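Local coordinates for DUF1116 domain-containing protein (PDB 3CLQ), which is of unknown function but belongs to the AllG family and may be related to a subunit of oxamate carbamoyltransferase, at residues N14-I22 against T348-T356; N339-I347 against E376-N384. All blocks are in the same frame, centred on the assembly; numbering follows the deposited sequence.

Overall arrangement
Contact 1 lays the amino-terminal helix 6-23 beside strand 348-352, and contact 2 joins helix 334-343 and the residues after it to the chain between helix 371-377 and strand 383-388. Helix 334-343 runs almost directly into strand 348-352, so segment 339-347 of contact 2 leads straight into segment 348-356 of contact 1, and the segments of the two contacts alternate along the sequence. Their centres lie 16 Å apart, on the same side of the chain's centre, and they touch where E351 CG packs 3.9 Å from L345 CD2. No active site is established. The side chain of N354 in contact 1 is about 5 Å from a bound PEG molecule, probably from the crystallisation liquor.

Contact 1: residues N14-I22 against T348-T356; sequences NEEAVTRII and TTKENPNVT
K350 reaches from its strand to E15, and its side chain is the thread to follow. CB leads into K350 CG, which stands between the backbone N and the carbonyl carbon (chi1 68°) and packs 3.8 Å from I22 CD1, with V18 CG2 slightly farther off. The next carbon, CD, still lies against I22 CD1. A bend at chi3 then sends CE toward the carboxylate of E15, and K350 NZ closes a salt bridge on E15 OE2 at 2.9 Å. NZ meets that oxygen on its syn side, 22° out of the carboxylate plane; its second bond, to OE1, is weak. E15 starts off away from the strand, but its bent chain swings the carboxylate back to the lysine.

Helix and strand run nearly parallel here, their axes 15° apart and 9.5 Å at closest approach. The strand is outermost in its antiparallel sheet within this chain, with 363-369 as its neighbour, and T349 and K350 both face T367 in a classic beta bulge.

On the bulge, T349 turns CG2 to the helix, 4.0 Å from V18 CG1 and near N14 CB, while its OG1 bonds to G368 O. At the other end of the strand I22 does most of the packing: CG1 slides past CB and CG of N352, and CG2 lies 3.5 Å from N352 OD1 and 4.0 Å from P353 CD. N352 OD1 also accepts from N354 N at 2.9 Å, an Asx turn that starts the type I turn from N352 to V355. N354 N sits above the plane of the N352 side-chain carbonyl rather than on a lone pair, and N354 ND2 comes within 3.8 Å of I22 CG2.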
loop_
_atom_site.group_PDB
_atom_site.type_symbol
_atom_site.label_atom_id
_atom_site.label_comp_id
_atom_site.label_asym_id
_atom_site.label_seq_id
_atom_site.Cartn_x
_atom_site.Cartn_y
_atom_site.Cartn_z
ATOM N N ASN B 14 -34.425 5.560 -0.222
ATOM C CA ASN B 14 -33.138 4.941 0.031
ATOM C C ASN B 14 -32.248 5.003 -1.212
ATOM O O ASN B 14 -31.047 5.211 -1.108
ATOM C CB ASN B 14 -33.306 3.513 0.566
ATOM C CG ASN B 14 -33.943 3.477 1.962
ATOM O OD1 ASN B 14 -34.632 4.415 2.372
ATOM N ND2 ASN B 14 -33.722 2.382 2.687
ATOM N N GLU B 15 -32.870 4.859 -2.378
ATOM C CA GLU B 15 -32.211 5.025 -3.664
ATOM C C GLU B 15 -31.513 6.385 -3.806
ATOM O O GLU B 15 -30.333 6.464 -4.188
ATOM C CB GLU B 15 -33.222 4.850 -4.789
ATOM C CG GLU B 15 -32.628 5.013 -6.199
ATOM C CD GLU B 15 -31.650 3.889 -6.585
ATOM O OE1 GLU B 15 -31.844 2.740 -6.107
ATOM O OE2 GLU B 15 -30.699 4.152 -7.367
ATOM N N GLU B 16 -32.262 7.448 -3.512
ATOM C CA GLU B 16 -31.744 8.813 -3.556
ATOM C C GLU B 16 -30.661 9.010 -2.488
ATOM O O GLU B 16 -29.583 9.538 -2.779
ATOM C CB GLU B 16 -32.893 9.837 -3.440
ATOM C CG GLU B 16 -32.512 11.342 -3.393
ATOM C CD GLU B 16 -31.517 11.812 -4.503
ATOM O OE1 GLU B 16 -31.303 11.092 -5.515
ATOM O OE2 GLU B 16 -30.933 12.921 -4.362
ATOM N N ALA B 17 -30.926 8.555 -1.270
ATOM C CA ALA B 17 -29.960 8.721 -0.184
ATOM C C ALA B 17 -28.645 8.003 -0.452
ATOM O O ALA B 17 -27.574 8.605 -0.336
ATOM C CB ALA B 17 -30.548 8.261 1.124
ATOM N N VAL B 18 -28.715 6.723 -0.814
ATOM C CA VAL B 18 -27.500 5.946 -1.078
ATOM C C VAL B 18 -26.773 6.430 -2.326
ATOM O O VAL B 18 -25.549 6.276 -2.440
ATOM C CB VAL B 18 -27.751 4.405 -1.146
ATOM C CG1 VAL B 18 -28.554 4.014 -2.369
ATOM C CG2 VAL B 18 -26.427 3.650 -1.142
ATOM N N THR B 19 -27.517 7.028 -3.254
ATOM C CA THR B 19 -26.900 7.600 -4.442
ATOM C C THR B 19 -26.078 8.807 -4.071
ATOM O O THR B 19 -25.054 9.055 -4.689
ATOM C CB THR B 19 -27.912 7.995 -5.537
ATOM O OG1 THR B 19 -28.550 6.819 -6.034
ATOM C CG2 THR B 19 -27.195 8.647 -6.713
ATOM N N ARG B 20 -26.507 9.567 -3.073
ATOM C CA ARG B 20 -25.684 10.679 -2.661
ATOM C C ARG B 20 -24.387 10.142 -2.075
ATOM O O ARG B 20 -23.307 10.475 -2.542
ATOM C CB ARG B 20 -26.398 11.585 -1.691
ATOM C CG ARG B 20 -27.583 12.297 -2.302
ATOM C CD ARG B 20 -27.921 13.510 -1.483
ATOM N NE ARG B 20 -28.170 14.645 -2.357
ATOM C CZ ARG B 20 -27.859 15.911 -2.082
ATOM N NH1 ARG B 20 -27.263 16.248 -0.942
ATOM N NH2 ARG B 20 -28.153 16.845 -2.967
ATOM N N ILE B 21 -24.500 9.255 -1.108
ATOM C CA ILE B 21 -23.352 8.681 -0.445
ATOM C C ILE B 21 -22.348 8.138 -1.446
ATOM O O ILE B 21 -21.172 8.502 -1.422
ATOM C CB ILE B 21 -23.837 7.573 0.496
ATOM C CG1 ILE B 21 -24.804 8.168 1.520
ATOM C CG2 ILE B 21 -22.670 6.821 1.160
ATOM C CD1 ILE B 21 -25.624 7.120 2.293
ATOM N N ILE B 22 -22.813 7.285 -2.349
ATOM C CA ILE B 22 -21.905 6.645 -3.314
ATOM C C ILE B 22 -21.235 7.661 -4.221
ATOM O O ILE B 22 -20.038 7.560 -4.503
ATOM C CB ILE B 22 -22.656 5.615 -4.181
ATOM C CG1 ILE B 22 -22.919 4.334 -3.391
ATOM C CG2 ILE B 22 -21.903 5.320 -5.488
ATOM C CD1 ILE B 22 -24.007 3.479 -4.003
ATOM N N THR B 348 -27.484 -3.657 3.892
ATOM C CA THR B 348 -27.146 -2.417 3.204
ATOM C C THR B 348 -27.940 -2.250 1.923
ATOM O O THR B 348 -28.519 -3.207 1.428
ATOM C CB THR B 348 -25.647 -2.370 2.894
ATOM O OG1 THR B 348 -25.237 -3.624 2.323
ATOM C CG2 THR B 348 -24.860 -2.114 4.161
ATOM N N THR B 349 -27.963 -1.044 1.373
ATOM C CA THR B 349 -28.862 -0.764 0.250
ATOM C C THR B 349 -28.346 -1.221 -1.133
ATOM O O THR B 349 -29.113 -1.797 -1.920
ATOM C CB THR B 349 -29.268 0.718 0.210
ATOM O OG1 THR B 349 -29.657 1.153 1.526
ATOM C CG2 THR B 349 -30.413 0.919 -0.764
ATOM N N LYS B 350 -27.074 -0.943 -1.434
ATOM C CA LYS B 350 -26.419 -1.468 -2.652
ATOM C C LYS B 350 -24.910 -1.338 -2.539
ATOM O O LYS B 350 -24.430 -0.686 -1.621
ATOM C CB LYS B 350 -26.916 -0.789 -3.942
ATOM C CG LYS B 350 -26.536 0.682 -4.090
ATOM C CD LYS B 350 -26.883 1.233 -5.482
ATOM C CE LYS B 350 -28.393 1.393 -5.672
ATOM N NZ LYS B 350 -28.690 2.177 -6.905
ATOM N N GLU B 351 -24.176 -1.979 -3.451
ATOM C CA GLU B 351 -22.698 -1.908 -3.495
ATOM C C GLU B 351 -22.233 -0.584 -4.091
ATOM O O GLU B 351 -22.765 -0.121 -5.086
ATOM C CB GLU B 351 -22.100 -3.034 -4.355
ATOM C CG GLU B 351 -22.600 -4.436 -4.055
ATOM C CD GLU B 351 -21.967 -5.511 -4.962
ATOM O OE1 GLU B 351 -21.005 -5.206 -5.716
ATOM O OE2 GLU B 351 -22.441 -6.677 -4.922
ATOM N N ASN B 352 -21.224 0.027 -3.489
ATOM C CA ASN B 352 -20.575 1.172 -4.102
ATOM C C ASN B 352 -19.596 0.712 -5.199
ATOM O O ASN B 352 -18.553 0.142 -4.895
ATOM C CB ASN B 352 -19.826 1.929 -3.018
ATOM C CG ASN B 352 -19.159 3.158 -3.538
ATOM O OD1 ASN B 352 -19.102 3.378 -4.751
ATOM N ND2 ASN B 352 -18.650 3.985 -2.635
ATOM N N PRO B 353 -19.914 0.965 -6.479
ATOM C CA PRO B 353 -18.995 0.489 -7.542
ATOM C C PRO B 353 -17.624 1.209 -7.594
ATOM O O PRO B 353 -16.649 0.671 -8.136
ATOM C CB PRO B 353 -19.790 0.730 -8.835
ATOM C CG PRO B 353 -20.750 1.813 -8.511
ATOM C CD PRO B 353 -21.088 1.675 -7.026
ATOM N N ASN B 354 -17.550 2.403 -7.018
ATOM C CA ASN B 354 -16.340 3.207 -7.042
ATOM C C ASN B 354 -15.300 2.763 -6.025
ATOM O O ASN B 354 -14.191 3.292 -6.004
ATOM C CB ASN B 354 -16.708 4.664 -6.750
ATOM C CG ASN B 354 -17.556 5.273 -7.843
ATOM O OD1 ASN B 354 -17.141 5.320 -8.983
ATOM N ND2 ASN B 354 -18.760 5.736 -7.499
ATOM N N VAL B 355 -15.673 1.824 -5.161
ATOM C CA VAL B 355 -14.793 1.332 -4.099
ATOM C C VAL B 355 -15.035 -0.167 -3.896
ATOM O O VAL B 355 -16.094 -0.580 -3.412
ATOM C CB VAL B 355 -15.065 2.068 -2.776
ATOM C CG1 VAL B 355 -14.102 1.622 -1.677
ATOM C CG2 VAL B 355 -14.999 3.544 -2.989
ATOM N N THR B 356 -14.062 -0.984 -4.260
ATOM C CA THR B 356 -14.317 -2.396 -4.376
ATOM C C THR B 356 -13.308 -3.274 -3.611
ATOM O O THR B 356 -12.212 -2.831 -3.297
ATOM C CB THR B 356 -14.326 -2.775 -5.869
ATOM O OG1 THR B 356 -13.072 -2.417 -6.449
ATOM C CG2 THR B 356 -15.436 -2.013 -6.615
#

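Contact 2: residues N339-I347 against E376-N384; sequences NYSKEMLEI and ETGMLPVIN
A helix and the turns after it pack here against an irregular connection: Y340 and E343 of helix 334-343, and M344, E346 and I347 that follow, lie over the chain that leads from helix 371-377 into strand 383-388. That connection leaves its helix through G378, which has positive phi, and T377 OG1 accepts from M379 N at 2.9 Å in an ST turn; the same OG1 also bonds to K373 O.

M379, a selenomethionine, fills the middle of the interface. CG anti to the backbone N (chi1 -177°) and an extended chi2 carry SE across the interface, and the bend at chi3 turns CE aside. M379 SE passes 3.8 Å from E343 OE1, with E346 OE1 a little beyond. The terminal M379 CE settles between M344 and I347, 3.7 Å from M344 CE and 3.6 Å from I347 CG1, and it also lies close to E343 O.

M344, the second selenomethionine, is bent at both chi2 and chi3. This curls its tip toward the connection, where SE approaches V382 N and M344 CE packs against V382 CG1 at 4.0 Å. I347 works on the other flank of M379: I347 CD1 lies over the peptide entering P381, 3.4 Å from P381 N, and touches P381 CD as well. Around the contact, L401 of strand 396-402 touches both Y340 and V382, and P366 of strand 363-369 touches M344.

V382 divides its two methyls between two partners. While CG1 goes to M344, V382 CG2 sits over one face of the Y340 ring in a CH-pi contact, 4.3 Å from the ring centroid and 14° off the normal, displaced toward the rim at Y340 CE1.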
loop_
_atom_site.group_PDB
_atom_site.type_symbol
_atom_site.label_atom_id
_atom_site.label_comp_id
_atom_site.label_asym_id
_atom_site.label_seq_id
_atom_site.Cartn_x
_atom_site.Cartn_y
_atom_site.Cartn_z
ATOM N N ASN B 339 -16.478 -13.800 4.893
ATOM C CA ASN B 339 -17.874 -14.073 5.079
ATOM C C ASN B 339 -18.691 -12.895 5.582
ATOM O O ASN B 339 -19.864 -12.754 5.232
ATOM C CB ASN B 339 -17.986 -15.207 6.074
ATOM C CG ASN B 339 -18.946 -16.253 5.628
ATOM O OD1 ASN B 339 -18.548 -17.382 5.306
ATOM N ND2 ASN B 339 -20.227 -15.887 5.575
ATOM N N TYR B 340 -18.073 -12.065 6.420
ATOM C CA TYR B 340 -18.756 -10.932 7.057
ATOM C C TYR B 340 -19.068 -9.817 6.056
ATOM O O TYR B 340 -20.153 -9.208 6.072
ATOM C CB TYR B 340 -17.902 -10.365 8.202
ATOM C CG TYR B 340 -18.215 -10.894 9.597
ATOM C CD1 TYR B 340 -19.522 -10.858 10.113
ATOM C CD2 TYR B 340 -17.198 -11.387 10.418
ATOM C CE1 TYR B 340 -19.812 -11.327 11.402
ATOM C CE2 TYR B 340 -17.463 -11.852 11.697
ATOM C CZ TYR B 340 -18.775 -11.823 12.190
ATOM O OH TYR B 340 -19.032 -12.285 13.473
ATOM N N SER B 341 -18.093 -9.547 5.195
ATOM C CA SER B 341 -18.243 -8.542 4.168
ATOM C C SER B 341 -19.369 -8.933 3.225
ATOM O O SER B 341 -20.146 -8.058 2.830
ATOM C CB SER B 341 -16.940 -8.354 3.408
ATOM O OG SER B 341 -16.037 -7.577 4.165
ATOM N N LYS B 342 -19.461 -10.228 2.877
ATOM C CA LYS B 342 -20.601 -10.752 2.114
ATOM C C LYS B 342 -21.897 -10.558 2.885
ATOM O O LYS B 342 -22.874 -10.051 2.353
ATOM C CB LYS B 342 -20.456 -12.238 1.845
ATOM C CG LYS B 342 -19.548 -12.632 0.704
ATOM C CD LYS B 342 -19.540 -14.178 0.595
ATOM C CE LYS B 342 -18.457 -14.717 -0.359
ATOM N NZ LYS B 342 -17.072 -14.779 0.234
ATOM N N GLU B 343 -21.905 -10.986 4.141
ATOM C CA GLU B 343 -23.085 -10.865 4.974
ATOM C C GLU B 343 -23.636 -9.446 4.992
ATOM O O GLU B 343 -24.839 -9.241 4.826
ATOM C CB GLU B 343 -22.758 -11.278 6.403
ATOM C CG GLU B 343 -22.576 -12.764 6.628
ATOM C CD GLU B 343 -22.602 -13.115 8.112
ATOM O OE1 GLU B 343 -23.251 -12.352 8.878
ATOM O OE2 GLU B 343 -21.987 -14.141 8.511
HETATM N N MSE B 344 -22.746 -8.470 5.199
HETATM C CA MSE B 344 -23.146 -7.078 5.407
HETATM C C MSE B 344 -24.107 -6.516 4.350
HETATM O O MSE B 344 -24.733 -5.482 4.561
HETATM C CB MSE B 344 -21.910 -6.170 5.537
HETATM C CG MSE B 344 -21.351 -5.955 6.947
HETATM SE SE MSE B 344 -22.573 -6.230 8.499
HETATM C CE MSE B 344 -22.096 -8.083 8.928
ATOM N N LEU B 345 -24.207 -7.205 3.217
ATOM C CA LEU B 345 -25.029 -6.797 2.076
ATOM C C LEU B 345 -26.531 -6.883 2.342
ATOM O O LEU B 345 -27.325 -6.234 1.669
ATOM C CB LEU B 345 -24.733 -7.693 0.874
ATOM C CG LEU B 345 -23.436 -7.553 0.088
ATOM C CD1 LEU B 345 -23.286 -8.694 -0.904
ATOM C CD2 LEU B 345 -23.400 -6.217 -0.640
ATOM N N GLU B 346 -26.918 -7.710 3.298
ATOM C CA GLU B 346 -28.333 -7.917 3.596
ATOM C C GLU B 346 -28.826 -6.782 4.456
ATOM O O GLU B 346 -30.027 -6.539 4.579
ATOM C CB GLU B 346 -28.524 -9.228 4.328
ATOM C CG GLU B 346 -27.917 -10.409 3.609
ATOM C CD GLU B 346 -27.919 -11.638 4.477
ATOM O OE1 GLU B 346 -28.578 -11.620 5.547
ATOM O OE2 GLU B 346 -27.262 -12.629 4.098
ATOM N N ILE B 347 -27.857 -6.075 5.014
ATOM C CA ILE B 347 -28.091 -4.940 5.877
ATOM C C ILE B 347 -28.031 -3.623 5.098
ATOM O O ILE B 347 -28.461 -2.584 5.593
ATOM C CB ILE B 347 -26.989 -4.890 6.933
ATOM C CG1 ILE B 347 -27.500 -5.248 8.293
ATOM C CG2 ILE B 347 -26.473 -3.494 7.127
ATOM C CD1 ILE B 347 -26.441 -4.856 9.317
ATOM N N GLU B 376 -35.396 -6.892 10.315
ATOM C CA GLU B 376 -36.084 -8.086 9.853
ATOM C C GLU B 376 -35.135 -9.296 9.782
ATOM O O GLU B 376 -35.540 -10.423 9.977
ATOM C CB GLU B 376 -36.868 -7.820 8.557
ATOM C CG GLU B 376 -36.121 -8.101 7.260
ATOM C CD GLU B 376 -36.513 -9.444 6.589
ATOM O OE1 GLU B 376 -37.684 -9.898 6.718
ATOM O OE2 GLU B 376 -35.633 -10.029 5.907
ATOM N N THR B 377 -33.861 -9.045 9.551
ATOM C CA THR B 377 -32.878 -10.112 9.503
ATOM C C THR B 377 -32.490 -10.532 10.906
ATOM O O THR B 377 -32.153 -11.694 11.152
ATOM C CB THR B 377 -31.592 -9.614 8.852
ATOM O OG1 THR B 377 -31.121 -8.474 9.581
ATOM C CG2 THR B 377 -31.834 -9.224 7.404
ATOM N N GLY B 378 -32.514 -9.561 11.816
ATOM C CA GLY B 378 -31.949 -9.728 13.148
ATOM C C GLY B 378 -30.450 -9.464 13.199
ATOM O O GLY B 378 -29.857 -9.455 14.271
HETATM N N MSE B 379 -29.840 -9.234 12.043
HETATM C CA MSE B 379 -28.394 -9.100 11.940
HETATM C C MSE B 379 -27.901 -7.667 12.169
HETATM O O MSE B 379 -28.335 -6.735 11.481
HETATM C CB MSE B 379 -27.970 -9.573 10.559
HETATM C CG MSE B 379 -26.510 -9.567 10.317
HETATM SE SE MSE B 379 -26.162 -10.015 8.433
HETATM C CE MSE B 379 -25.574 -8.288 7.805
ATOM N N LEU B 380 -26.986 -7.485 13.120
ATOM C CA LEU B 380 -26.441 -6.143 13.407
ATOM C C LEU B 380 -25.165 -5.800 12.632
ATOM O O LEU B 380 -24.388 -6.689 12.266
ATOM C CB LEU B 380 -26.161 -5.987 14.902
ATOM C CG LEU B 380 -27.265 -5.601 15.900
ATOM C CD1 LEU B 380 -28.669 -5.993 15.425
ATOM C CD2 LEU B 380 -26.962 -6.202 17.282
ATOM N N PRO B 381 -24.937 -4.500 12.374
ATOM C CA PRO B 381 -23.651 -4.063 11.857
ATOM C C PRO B 381 -22.506 -4.624 12.685
ATOM O O PRO B 381 -22.548 -4.607 13.904
ATOM C CB PRO B 381 -23.712 -2.554 12.047
ATOM C CG PRO B 381 -25.117 -2.244 11.857
ATOM C CD PRO B 381 -25.857 -3.366 12.530
ATOM N N VAL B 382 -21.502 -5.149 12.013
ATOM C CA VAL B 382 -20.307 -5.609 12.684
ATOM C C VAL B 382 -19.315 -4.476 12.602
ATOM O O VAL B 382 -19.106 -3.924 11.530
ATOM C CB VAL B 382 -19.697 -6.806 11.942
ATOM C CG1 VAL B 382 -18.961 -6.335 10.669
ATOM C CG2 VAL B 382 -18.758 -7.546 12.841
ATOM N N ILE B 383 -18.710 -4.099 13.718
ATOM C CA ILE B 383 -17.640 -3.120 13.637
ATOM C C ILE B 383 -16.370 -3.622 14.302
ATOM O O ILE B 383 -16.411 -4.191 15.379
ATOM C CB ILE B 383 -18.065 -1.743 14.148
ATOM C CG1 ILE B 383 -17.043 -1.190 15.109
ATOM C CG2 ILE B 383 -19.406 -1.779 14.854
ATOM C CD1 ILE B 383 -17.538 0.061 15.729
ATOM N N ASN B 384 -15.243 -3.464 13.626
ATOM C CA ASN B 384 -13.958 -3.826 14.203
ATOM C C ASN B 384 -13.329 -2.536 14.689
ATOM O O ASN B 384 -13.277 -1.545 13.957
ATOM C CB ASN B 384 -13.041 -4.474 13.153
ATOM C CG ASN B 384 -13.415 -5.946 12.813
ATOM O OD1 ASN B 384 -13.136 -6.422 11.688
ATOM N ND2 ASN B 384 -13.995 -6.673 13.780
#